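Local coordinates for protein Vlm2 (Streptomyces tsusimaensis, PDB 6ECB) that helps to assemble the depsipeptide valinomycin as a non-ribosomal peptide synthetase, represented here by its thioesterase domain, which probably releases acyl chains, at residues P45-G49 / L215-L220; G108-L112 / H273-L277; I135-T139 / F240-H245. The contacts are given in a common frame with arbitrary orientation. Numbering follows the deposited sequence.

The three contacts lie around the presumed active site of an alpha/beta-hydrolase thioesterase domain. Contact 2 carries two members of a likely Ser-His-Asp triad, S111 and H273; contact 3 supplies the third, D138, whose OD2 lies 3.0 Å from H273 ND1. Their centres are 7 Å apart, and neighbouring strands of the central sheet join them again through G109 O and L137 N, 2.9 Å apart. Contact 1 packs against the residues flanking the serine, its centre 13 Å from that of contact 2; P46 CB packs 3.6 Å from H110 O, and Q219 CB 3.9 Å from L112 CD2. Contacts 1 and 3 do not touch, their nearest atoms being about 9 Å apart.

Contact 1 of 3, residues P45-G49 / L215-L220; sequences PPAGG and LQMHQL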
ATOM      1  N   PRO A  45       1.772   1.485  -3.753  1.00 16.15           N
ATOM      2  CA  PRO A  45       1.716   2.333  -2.562  1.00 15.57           C
ATOM      3  C   PRO A  45       0.336   2.928  -2.328  1.00 14.60           C
ATOM      4  O   PRO A  45      -0.389   3.251  -3.276  1.00 17.36           O
ATOM      5  CB  PRO A  45       2.737   3.442  -2.881  1.00 18.63           C
ATOM      6  CG  PRO A  45       2.654   3.591  -4.361  1.00 19.11           C
ATOM      7  CD  PRO A  45       2.453   2.162  -4.879  1.00 18.23           C
ATOM      8  N   PRO A  46      -0.018   3.181  -1.061  1.00 15.76           N
ATOM      9  CA  PRO A  46      -1.243   3.909  -0.749  1.00 15.66           C
ATOM     10  C   PRO A  46      -1.043   5.405  -0.967  1.00 16.67           C
ATOM     11  O   PRO A  46       0.002   5.817  -1.488  1.00 18.21           O
ATOM     12  CB  PRO A  46      -1.463   3.589   0.725  1.00 20.12           C
ATOM     13  CG  PRO A  46      -0.105   3.581   1.245  1.00 21.32           C
ATOM     14  CD  PRO A  46       0.751   2.915   0.172  1.00 19.52           C
ATOM     15  N   ALA A  47      -2.004   6.206  -0.526  1.00 17.06           N
ATOM     16  CA  ALA A  47      -1.900   7.654  -0.731  1.00 16.55           C
ATOM     17  C   ALA A  47      -0.607   8.157  -0.127  1.00 20.87           C
ATOM     18  O   ALA A  47      -0.275   7.849   1.029  1.00 19.71           O
ATOM     19  CB  ALA A  47      -3.089   8.372  -0.112  1.00 21.42           C
ATOM     20  N   GLY A  48       0.129   8.953  -0.904  1.00 19.65           N
ATOM     21  CA  GLY A  48       1.433   9.456  -0.502  1.00 19.02           C
ATOM     22  C   GLY A  48       2.589   8.777  -1.214  1.00 18.63           C
ATOM     23  O   GLY A  48       3.714   9.328  -1.231  1.00 19.70           O
ATOM     24  N   GLY A  49       2.351   7.597  -1.789  1.00 18.14           N
ATOM     25  CA  GLY A  49       3.278   7.017  -2.733  1.00 18.19           C
ATOM     26  C   GLY A  49       4.450   6.267  -2.151  1.00 19.10           C
ATOM     27  O   GLY A  49       5.331   5.875  -2.916  1.00 19.22           O
ATOM     28  N   LEU A 215       2.136  14.676  -1.554  1.00 22.13           N
ATOM     29  CA  LEU A 215       1.545  13.712  -2.477  1.00 21.03           C
ATOM     30  C   LEU A 215       0.350  13.008  -1.834  1.00 20.30           C
ATOM     31  O   LEU A 215      -0.642  12.708  -2.498  1.00 19.87           O
ATOM     32  CB  LEU A 215       2.593  12.694  -2.934  1.00 20.33           C
ATOM     33  CG  LEU A 215       2.110  11.624  -3.920  1.00 19.31           C
ATOM     34  CD1 LEU A 215       1.469  12.249  -5.165  1.00 19.69           C
ATOM     35  CD2 LEU A 215       3.288  10.745  -4.304  1.00 18.93           C
ATOM     36  N   GLN A 216       0.418  12.752  -0.531  1.00 20.34           N
ATOM     37  CA  GLN A 216      -0.707  12.124   0.153  1.00 19.86           C
ATOM     38  C   GLN A 216      -1.967  12.975   0.058  1.00 20.50           C
ATOM     39  O   GLN A 216      -3.040  12.466  -0.280  1.00 22.21           O
ATOM     40  CB  GLN A 216      -0.350  11.870   1.624  1.00 22.09           C
ATOM     41  CG  GLN A 216      -1.469  11.185   2.381  1.00 21.58           C
ATOM     42  CD  GLN A 216      -1.092  10.969   3.842  1.00 26.66           C
ATOM     43  OE1 GLN A 216      -0.538  11.852   4.479  1.00 25.73           O
ATOM     44  NE2 GLN A 216      -1.381   9.783   4.362  1.00 29.86           N
ATOM     45  N   MET A 217      -1.867  14.275   0.369  1.00 21.69           N
ATOM     46  CA  MET A 217      -3.032  15.151   0.272  1.00 22.51           C
ATOM     47  C   MET A 217      -3.602  15.125  -1.137  1.00 23.25           C
ATOM     48  O   MET A 217      -4.822  15.080  -1.327  1.00 23.94           O
ATOM     49  CB  MET A 217      -2.664  16.589   0.658  1.00 24.03           C
ATOM     50  CG  MET A 217      -3.883  17.474   0.907  1.00 44.45           C
ATOM     51  SD  MET A 217      -4.824  16.960   2.365  1.00 58.56           S
ATOM     52  CE  MET A 217      -3.498  16.481   3.459  1.00 37.28           C
ATOM     53  N   HIS A 218      -2.725  15.133  -2.143  1.00 23.12           N
ATOM     54  CA  HIS A 218      -3.172  15.076  -3.533  1.00 21.87           C
ATOM     55  C   HIS A 218      -3.941  13.787  -3.820  1.00 20.70           C
ATOM     56  O   HIS A 218      -5.017  13.812  -4.423  1.00 21.09           O
ATOM     57  CB  HIS A 218      -1.959  15.178  -4.457  1.00 21.92           C
ATOM     58  CG  HIS A 218      -2.257  14.882  -5.882  1.00 21.66           C
ATOM     59  ND1 HIS A 218      -2.905  15.784  -6.699  1.00 22.59           N
ATOM     60  CD2 HIS A 218      -1.986  13.800  -6.647  1.00 20.72           C
ATOM     61  CE1 HIS A 218      -3.040  15.256  -7.904  1.00 22.21           C
ATOM     62  NE2 HIS A 218      -2.489  14.054  -7.900  1.00 21.08           N
ATOM     63  N   GLN A 219      -3.390  12.649  -3.411  1.00 19.74           N
ATOM     64  CA  GLN A 219      -4.012  11.373  -3.756  1.00 20.26           C
ATOM     65  C   GLN A 219      -5.247  11.101  -2.908  1.00 19.62           C
ATOM     66  O   GLN A 219      -6.147  10.358  -3.337  1.00 20.11           O
ATOM     67  CB  GLN A 219      -3.005  10.248  -3.603  1.00 19.69           C
ATOM     68  CG  GLN A 219      -1.848  10.357  -4.586  1.00 17.89           C
ATOM     69  CD  GLN A 219      -1.013   9.134  -4.636  1.00 18.55           C
ATOM     70  OE1 GLN A 219      -0.456   8.711  -3.622  1.00 19.00           O
ATOM     71  NE2 GLN A 219      -0.918   8.525  -5.823  1.00 19.87           N
ATOM     72  N   LEU A 220      -5.311  11.687  -1.723  1.00 20.66           N
ATOM     73  CA  LEU A 220      -6.544  11.616  -0.945  1.00 24.53           C
ATOM     74  C   LEU A 220      -7.705  12.303  -1.635  1.00 25.61           C
ATOM     75  O   LEU A 220      -8.850  12.056  -1.256  1.00 24.34           O
ATOM     76  CB  LEU A 220      -6.337  12.227   0.444  1.00 28.78           C
ATOM     77  CG  LEU A 220      -5.490  11.367   1.386  1.00 26.25           C
ATOM     78  CD1 LEU A 220      -5.239  12.086   2.682  1.00 29.92           C
ATOM     79  CD2 LEU A 220      -6.153   9.997   1.650  1.00 29.37           C
TER
HETATM   80  O   HOH W   1      -0.012   5.968  -4.455  1.00 18.51           O
HETATM   81  O   HOH W   2      -1.634   6.978   3.266  1.00 31.37           O
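A tight turn after the strand 40-44 is pressed against one helix here, with main-chain polarity, water and apolar contact each contributing. The turn is type II, from P46 to G49, closed by G49 N donating to P46 O at 3.0 Å. One direct hydrogen bond crosses to the helix: G48 N donates to Q219 OE1 at 2.8 Å. Two waters extend the polar seam. Water 1 can donate to P46 O (3.0 Å) and Q219 OE1 (2.9 Å); water 2 donates to A47 O (2.8 Å) and accepts from Q216 NE2 (3.0 Å).

Backbone angles and steric fit together account for the two glycines: at phi/psi 106/-19° a side chain on G48 would jam against A47 O and also crowd Q216 CB; its CA comes within 3.5 Å of Q216 CA, the nearest CA pair between the segments. G49 has positive phi, and a CB there would run into L215 CD2, which already lies 3.4 Å from G48 O. Apolar contact centres on A47, whose CB meets L220 CD2 at 3.9 Å and Q219 CB at 4.0 Å.

The loop between a central strand and the next helix often contributes to the oxyanion hole in this family, and the position of A47 beside L112 is consistent with that. Helix 206-220 belongs to the helical insertion between strands 134-137 and 237-241, the usual place of a thioesterase lid. Q219 NE2 bonds to Y222 OH; I162 of helix 157-165 packs on Q216 and L220, while M89 of helix 86-97 meets P45 and Q219.

Contact 2 of 3, residues G108-L112 / H273-L277; sequences GGHSL and HATML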
ATOM      1  N   GLY A 108       0.132  -6.636  -4.940  1.00 16.16           N
ATOM      2  CA  GLY A 108      -0.628  -6.420  -3.727  1.00 17.29           C
ATOM      3  C   GLY A 108      -0.755  -4.951  -3.382  1.00 15.88           C
ATOM      4  O   GLY A 108      -0.020  -4.101  -3.890  1.00 16.89           O
ATOM      5  N   GLY A 109      -1.701  -4.667  -2.491  1.00 14.36           N
ATOM      6  CA  GLY A 109      -1.823  -3.304  -1.992  1.00 15.27           C
ATOM      7  C   GLY A 109      -2.799  -3.126  -0.857  1.00 15.14           C
ATOM      8  O   GLY A 109      -3.787  -3.859  -0.749  1.00 16.56           O
ATOM      9  N   HIS A 110      -2.524  -2.130  -0.018  1.00 16.26           N
ATOM     10  CA  HIS A 110      -3.368  -1.732   1.094  1.00 15.97           C
ATOM     11  C   HIS A 110      -3.973  -0.369   0.789  1.00 16.42           C
ATOM     12  O   HIS A 110      -3.307   0.493   0.221  1.00 15.68           O
ATOM     13  CB  HIS A 110      -2.519  -1.655   2.370  1.00 15.56           C
ATOM     14  CG  HIS A 110      -3.258  -1.257   3.609  1.00 18.38           C
ATOM     15  ND1 HIS A 110      -3.186   0.021   4.126  1.00 20.61           N
ATOM     16  CD2 HIS A 110      -4.024  -1.968   4.471  1.00 19.12           C
ATOM     17  CE1 HIS A 110      -3.890   0.087   5.244  1.00 21.59           C
ATOM     18  NE2 HIS A 110      -4.398  -1.108   5.486  1.00 19.71           N
ATOM     19  N   SER A 111      -5.213  -0.169   1.211  1.00 15.90           N
ATOM     20  CA  SER A 111      -5.907   1.110   1.057  1.00 16.28           C
ATOM     21  C   SER A 111      -5.897   1.492  -0.426  1.00 16.76           C
ATOM     22  O   SER A 111      -6.174   0.639  -1.291  1.00 16.01           O
ATOM     23  CB  SER A 111      -5.246   2.105   2.015  1.00 21.06           C
ATOM     24  OG  SER A 111      -6.014   3.283   2.099  1.00 28.79           O
ATOM     25  N   LEU A 112      -5.595   2.746  -0.783  1.00 15.55           N
ATOM     26  CA  LEU A 112      -5.535   3.117  -2.199  1.00 15.86           C
ATOM     27  C   LEU A 112      -4.560   2.244  -2.980  1.00 15.76           C
ATOM     28  O   LEU A 112      -4.733   2.053  -4.194  1.00 16.96           O
ATOM     29  CB  LEU A 112      -5.134   4.596  -2.325  1.00 16.97           C
ATOM     30  CG  LEU A 112      -4.973   5.123  -3.752  1.00 19.03           C
ATOM     31  CD1 LEU A 112      -6.276   5.167  -4.512  1.00 19.45           C
ATOM     32  CD2 LEU A 112      -4.340   6.538  -3.668  1.00 22.53           C
ATOM     33  N   HIS A 273      -7.942  -1.304  10.338  1.00 27.26           N
ATOM     34  CA  HIS A 273      -7.392  -0.949   9.036  1.00 28.65           C
ATOM     35  C   HIS A 273      -5.984  -0.380   9.163  1.00 24.34           C
ATOM     36  O   HIS A 273      -5.122  -0.629   8.304  1.00 30.95           O
ATOM     37  CB  HIS A 273      -8.308   0.060   8.333  1.00 29.52           C
ATOM     38  CG  HIS A 273      -7.910   0.366   6.918  1.00 30.44           C
ATOM     39  ND1 HIS A 273      -7.965  -0.574   5.912  1.00 29.28           N
ATOM     40  CD2 HIS A 273      -7.466   1.508   6.337  1.00 34.07           C
ATOM     41  CE1 HIS A 273      -7.562  -0.031   4.776  1.00 30.65           C
ATOM     42  NE2 HIS A 273      -7.264   1.234   5.002  1.00 29.48           N
ATOM     43  N   ALA A 274      -5.749   0.429  10.192  1.00 32.83           N
ATOM     44  CA  ALA A 274      -4.434   1.024  10.417  1.00 48.68           C
ATOM     45  C   ALA A 274      -3.473   0.048  11.097  1.00 55.86           C
ATOM     46  O   ALA A 274      -2.322  -0.118  10.666  1.00 56.70           O
ATOM     47  CB  ALA A 274      -4.586   2.284  11.268  1.00 59.21           C
ATOM     48  N   THR A 275      -3.930  -0.632  12.138  1.00 37.59           N
ATOM     49  CA  THR A 275      -3.006  -1.410  12.960  1.00 30.89           C
ATOM     50  C   THR A 275      -2.676  -2.783  12.387  1.00 24.95           C
ATOM     51  O   THR A 275      -1.767  -3.454  12.909  1.00 25.92           O
ATOM     52  CB  THR A 275      -3.581  -1.587  14.357  1.00 31.90           C
ATOM     53  OG1 THR A 275      -4.680  -2.508  14.319  1.00 29.78           O
ATOM     54  CG2 THR A 275      -4.034  -0.263  14.926  1.00 63.48           C
ATOM     55  N   MET A 276      -3.372  -3.226  11.336  1.00 24.06           N
ATOM     56  CA  MET A 276      -3.065  -4.534  10.777  1.00 22.54           C
ATOM     57  C   MET A 276      -1.653  -4.589  10.195  1.00 23.85           C
ATOM     58  O   MET A 276      -1.100  -5.685  10.074  1.00 23.20           O
ATOM     59  CB  MET A 276      -4.065  -4.915   9.678  1.00 20.49           C
ATOM     60  CG  MET A 276      -4.159  -3.846   8.611  1.00 22.48           C
ATOM     61  SD  MET A 276      -4.949  -4.438   7.112  1.00 24.93           S
ATOM     62  CE  MET A 276      -3.690  -5.491   6.443  1.00 24.27           C
ATOM     63  N   LEU A 277      -1.071  -3.451   9.813  1.00 19.38           N
ATOM     64  CA  LEU A 277       0.255  -3.463   9.194  1.00 18.55           C
ATOM     65  C   LEU A 277       1.363  -3.226  10.216  1.00 21.82           C
ATOM     66  O   LEU A 277       2.521  -3.086   9.816  1.00 22.40           O
ATOM     67  CB  LEU A 277       0.362  -2.416   8.084  1.00 20.02           C
ATOM     68  CG  LEU A 277      -0.463  -2.772   6.844  1.00 22.37           C
ATOM     69  CD1 LEU A 277      -0.335  -1.623   5.834  1.00 28.07           C
ATOM     70  CD2 LEU A 277       0.014  -4.091   6.250  1.00 24.30           C
TER
HETATM   71  O   HOH W   3      -8.505   2.661   2.926  1.00 38.54           O
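The sharp strand-to-helix bend at S111 fits the nucleophile elbow of the alpha/beta-hydrolase fold, with H273 brought to it on the loop between strand 264-268 and helix 281-293. S111 adopts phi/psi of 56/-135°, the strained conformation expected of such an elbow, which follows strand 105-110 directly. Together with D138, S111 and H273 probably form the catalytic triad.

The H110 side chain is the hub of the packing. Its t rotamer at chi1 and chi2 of -102° send the ring into the 273-277 segment, where it is clasped on both faces. On one, the H273 ring makes an offset stack, centroids 4.3 Å apart and planes at 20°. On the opposite face, L277, with chi1 m and chi2 t, lays CD1 3.7 Å from the ring centroid and 12° off its normal, a CH-pi contact. M276, p at chi1 and t at chi2, brings SD to the ring edge, 3.7 Å from H110 CD2. Also in the ring plane, H110 NE2 donates to H273 O at 2.9 Å, tying the strand's end to the main chain of the loop.

H273 is itself a t rotamer (chi1 -173°, chi2 66°). Its CA-to-CB bond points sideways, yet the ring reaches back over H110 to S111. ND1 is hydrogen-bonded to D138 OD2, which would orient NE2 toward the serine. S111 OG, with chi1 t, lies 3.8 Å from H273 NE2, too far for a direct bond; water 3 bridges the gap, 2.7 Å from S111 OG and, more weakly bound, 2.8 Å from H273 NE2.

Contact 3 of 3, residues I135-T139 / F240-H245; sequences IILDT and FRTKNH
F240 sets its ring (chi1 m, chi2 84°) beside I135, with CE1 3.9 Å from I135 CG2, while its CB meets L137 CD2 at 4.1 Å. F240 and L137 form a parallel bridge, CA atoms 5.1 Å apart, side chains on the same sheet face, where L289 of helix 281-293 covers both. F240 N donates to I136 O at 2.9 Å, almost linearly; D138 N returns a weak bond to F240 O at 2.7 Å. Both chains are extended up to this point; then D138 turns left-handed (phi/psi 59/41°), its CA 4.3 Å from R241 CA. These are adjacent strands of the alpha/beta-hydrolase sheet, and D138, just past its strand's end, is probably the acid of the Ser-His-Asp triad. Its t rotamer (chi1 -161°) directs the carboxylate across to the loop after strand 237-241. D138 OD1 accepts from T242 N at 2.7 Å and from H245 NE2 at 2.8 Å; D138 OD2 accepts from T242 OG1 at 2.8 Å, with T242 chi1 p, and also from H273 ND1. The loop curls through K243 and N244, both near phi/psi -121/25°, and returns H245 (chi1 m, chi2 -76°) so that D138 OD1 lies at its ring edge.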
ATOM      1  N   ILE A 135      -3.379  -9.498  -4.335  1.00 15.19           N
ATOM      2  CA  ILE A 135      -3.553  -9.512  -2.891  1.00 16.00           C
ATOM      3  C   ILE A 135      -4.090  -8.144  -2.477  1.00 15.68           C
ATOM      4  O   ILE A 135      -3.389  -7.126  -2.589  1.00 16.63           O
ATOM      5  CB  ILE A 135      -2.235  -9.833  -2.179  1.00 17.85           C
ATOM      6  CG1 ILE A 135      -1.802 -11.252  -2.543  1.00 18.65           C
ATOM      7  CG2 ILE A 135      -2.338  -9.589  -0.656  1.00 17.63           C
ATOM      8  CD1 ILE A 135      -0.410 -11.631  -2.046  1.00 23.83           C
ATOM      9  N   ILE A 136      -5.321  -8.120  -1.973  1.00 16.33           N
ATOM     10  CA  ILE A 136      -5.953  -6.904  -1.467  1.00 16.43           C
ATOM     11  C   ILE A 136      -5.882  -6.928   0.056  1.00 16.55           C
ATOM     12  O   ILE A 136      -6.366  -7.866   0.712  1.00 18.20           O
ATOM     13  CB  ILE A 136      -7.408  -6.774  -1.943  1.00 15.05           C
ATOM     14  CG1 ILE A 136      -7.475  -6.597  -3.467  1.00 15.10           C
ATOM     15  CG2 ILE A 136      -8.110  -5.628  -1.181  1.00 16.99           C
ATOM     16  CD1 ILE A 136      -6.811  -5.342  -3.991  1.00 17.48           C
ATOM     17  N   LEU A 137      -5.307  -5.872   0.631  1.00 16.51           N
ATOM     18  CA  LEU A 137      -5.192  -5.752   2.081  1.00 15.66           C
ATOM     19  C   LEU A 137      -6.242  -4.755   2.574  1.00 16.65           C
ATOM     20  O   LEU A 137      -6.054  -3.535   2.518  1.00 18.31           O
ATOM     21  CB  LEU A 137      -3.784  -5.327   2.470  1.00 17.65           C
ATOM     22  CG  LEU A 137      -2.686  -6.315   2.077  1.00 17.41           C
ATOM     23  CD1 LEU A 137      -1.336  -5.723   2.490  1.00 19.06           C
ATOM     24  CD2 LEU A 137      -2.881  -7.686   2.699  1.00 20.99           C
ATOM     25  N   ASP A 138      -7.374  -5.307   2.993  1.00 19.45           N
ATOM     26  CA  ASP A 138      -8.374  -4.637   3.819  1.00 21.46           C
ATOM     27  C   ASP A 138      -8.966  -3.361   3.216  1.00 20.38           C
ATOM     28  O   ASP A 138      -9.214  -2.386   3.935  1.00 23.81           O
ATOM     29  CB  ASP A 138      -7.781  -4.338   5.211  1.00 22.50           C
ATOM     30  CG  ASP A 138      -8.847  -4.091   6.235  1.00 28.32           C
ATOM     31  OD1 ASP A 138      -9.863  -4.823   6.207  1.00 22.90           O
ATOM     32  OD2 ASP A 138      -8.660  -3.197   7.082  1.00 28.12           O
ATOM     33  N   THR A 139      -9.258  -3.360   1.905  1.00 18.93           N
ATOM     34  CA  THR A 139     -10.074  -2.305   1.342  1.00 19.67           C
ATOM     35  C   THR A 139     -11.118  -2.948   0.439  1.00 18.13           C
ATOM     36  O   THR A 139     -10.779  -3.849  -0.331  1.00 18.06           O
ATOM     37  CB  THR A 139      -9.290  -1.245   0.514  1.00 26.32           C
ATOM     38  OG1 THR A 139     -10.200  -0.232   0.074  1.00 27.62           O
ATOM     39  CG2 THR A 139      -8.667  -1.802  -0.690  1.00 27.01           C
ATOM     40  N   PHE A 240      -7.785  -9.908   2.154  1.00 19.05           N
ATOM     41  CA  PHE A 240      -7.522 -10.080   3.578  1.00 21.78           C
ATOM     42  C   PHE A 240      -8.192  -8.904   4.273  1.00 20.12           C
ATOM     43  O   PHE A 240      -7.813  -7.754   4.032  1.00 21.88           O
ATOM     44  CB  PHE A 240      -6.011 -10.116   3.860  1.00 20.82           C
ATOM     45  CG  PHE A 240      -5.324 -11.301   3.239  1.00 18.92           C
ATOM     46  CD1 PHE A 240      -4.900 -11.257   1.908  1.00 21.60           C
ATOM     47  CD2 PHE A 240      -5.147 -12.469   3.954  1.00 21.25           C
ATOM     48  CE1 PHE A 240      -4.317 -12.358   1.326  1.00 19.98           C
ATOM     49  CE2 PHE A 240      -4.557 -13.584   3.372  1.00 23.14           C
ATOM     50  CZ  PHE A 240      -4.136 -13.517   2.044  1.00 21.97           C
ATOM     51  N   ARG A 241      -9.187  -9.190   5.117  1.00 22.22           N
ATOM     52  CA  ARG A 241     -10.005  -8.125   5.680  1.00 20.98           C
ATOM     53  C   ARG A 241     -10.040  -8.203   7.195  1.00 19.25           C
ATOM     54  O   ARG A 241     -10.238  -9.281   7.773  1.00 24.09           O
ATOM     55  CB  ARG A 241     -11.450  -8.176   5.139  1.00 24.51           C
ATOM     56  CG  ARG A 241     -12.089  -9.516   5.305  1.00 24.91           C
ATOM     57  CD  ARG A 241     -13.609  -9.472   5.080  1.00 29.40           C
ATOM     58  NE  ARG A 241     -14.150 -10.822   4.972  1.00 28.68           N
ATOM     59  CZ  ARG A 241     -15.232 -11.149   4.273  1.00 27.18           C
ATOM     60  NH1 ARG A 241     -15.937 -10.222   3.626  1.00 28.66           N
ATOM     61  NH2 ARG A 241     -15.609 -12.409   4.221  1.00 30.76           N
ATOM     62  N   THR A 242      -9.907  -7.037   7.815  1.00 22.20           N
ATOM     63  CA  THR A 242     -10.090  -6.926   9.255  1.00 23.88           C
ATOM     64  C   THR A 242     -11.586  -6.955   9.571  1.00 33.71           C
ATOM     65  O   THR A 242     -12.441  -6.833   8.680  1.00 27.19           O
ATOM     66  CB  THR A 242      -9.430  -5.658   9.805  1.00 26.08           C
ATOM     67  OG1 THR A 242      -9.983  -4.474   9.206  1.00 25.66           O
ATOM     68  CG2 THR A 242      -7.923  -5.687   9.560  1.00 26.85           C
ATOM     69  N   LYS A 243     -11.894  -7.137  10.849  1.00 29.05           N
ATOM     70  CA  LYS A 243     -13.259  -7.424  11.283  1.00 29.76           C
ATOM     71  C   LYS A 243     -13.799  -6.398  12.267  1.00 32.63           C
ATOM     72  O   LYS A 243     -14.739  -6.690  13.003  1.00 35.45           O
ATOM     73  CB  LYS A 243     -13.341  -8.830  11.868  1.00 35.35           C
ATOM     74  CG  LYS A 243     -12.960  -9.933  10.882  1.00 48.68           C
ATOM     75  CD  LYS A 243     -13.648  -9.795   9.494  1.00 50.84           C
ATOM     76  CE  LYS A 243     -15.178  -9.832   9.588  1.00 57.54           C
ATOM     77  NZ  LYS A 243     -15.680 -11.123  10.144  1.00 48.45           N
ATOM     78  N   ASN A 244     -13.278  -5.186  12.252  1.00 32.13           N
ATOM     79  CA  ASN A 244     -13.769  -4.132  13.126  1.00 41.92           C
ATOM     80  C   ASN A 244     -14.268  -2.936  12.333  1.00 34.23           C
ATOM     81  O   ASN A 244     -14.266  -1.809  12.829  1.00 38.15           O
ATOM     82  CB  ASN A 244     -12.680  -3.711  14.106  1.00 44.68           C
ATOM     83  CG  ASN A 244     -12.272  -4.838  14.996  1.00 38.23           C
ATOM     84  OD1 ASN A 244     -13.096  -5.400  15.706  1.00 41.39           O
ATOM     85  ND2 ASN A 244     -11.001  -5.217  14.926  1.00 46.35           N
ATOM     86  N   HIS A 245     -14.679  -3.161  11.082  1.00 28.53           N
ATOM     87  CA  HIS A 245     -15.233  -2.084  10.286  1.00 25.27           C
ATOM     88  C   HIS A 245     -16.667  -1.794  10.702  1.00 26.53           C
ATOM     89  O   HIS A 245     -17.383  -2.670  11.188  1.00 29.92           O
ATOM     90  CB  HIS A 245     -15.219  -2.445   8.794  1.00 23.06           C
ATOM     91  CG  HIS A 245     -13.856  -2.616   8.219  1.00 23.65           C
ATOM     92  ND1 HIS A 245     -13.035  -1.550   7.924  1.00 26.40           N
ATOM     93  CD2 HIS A 245     -13.173  -3.730   7.868  1.00 22.99           C
ATOM     94  CE1 HIS A 245     -11.909  -2.002   7.393  1.00 26.87           C
ATOM     95  NE2 HIS A 245     -11.965  -3.321   7.363  1.00 22.97           N
TER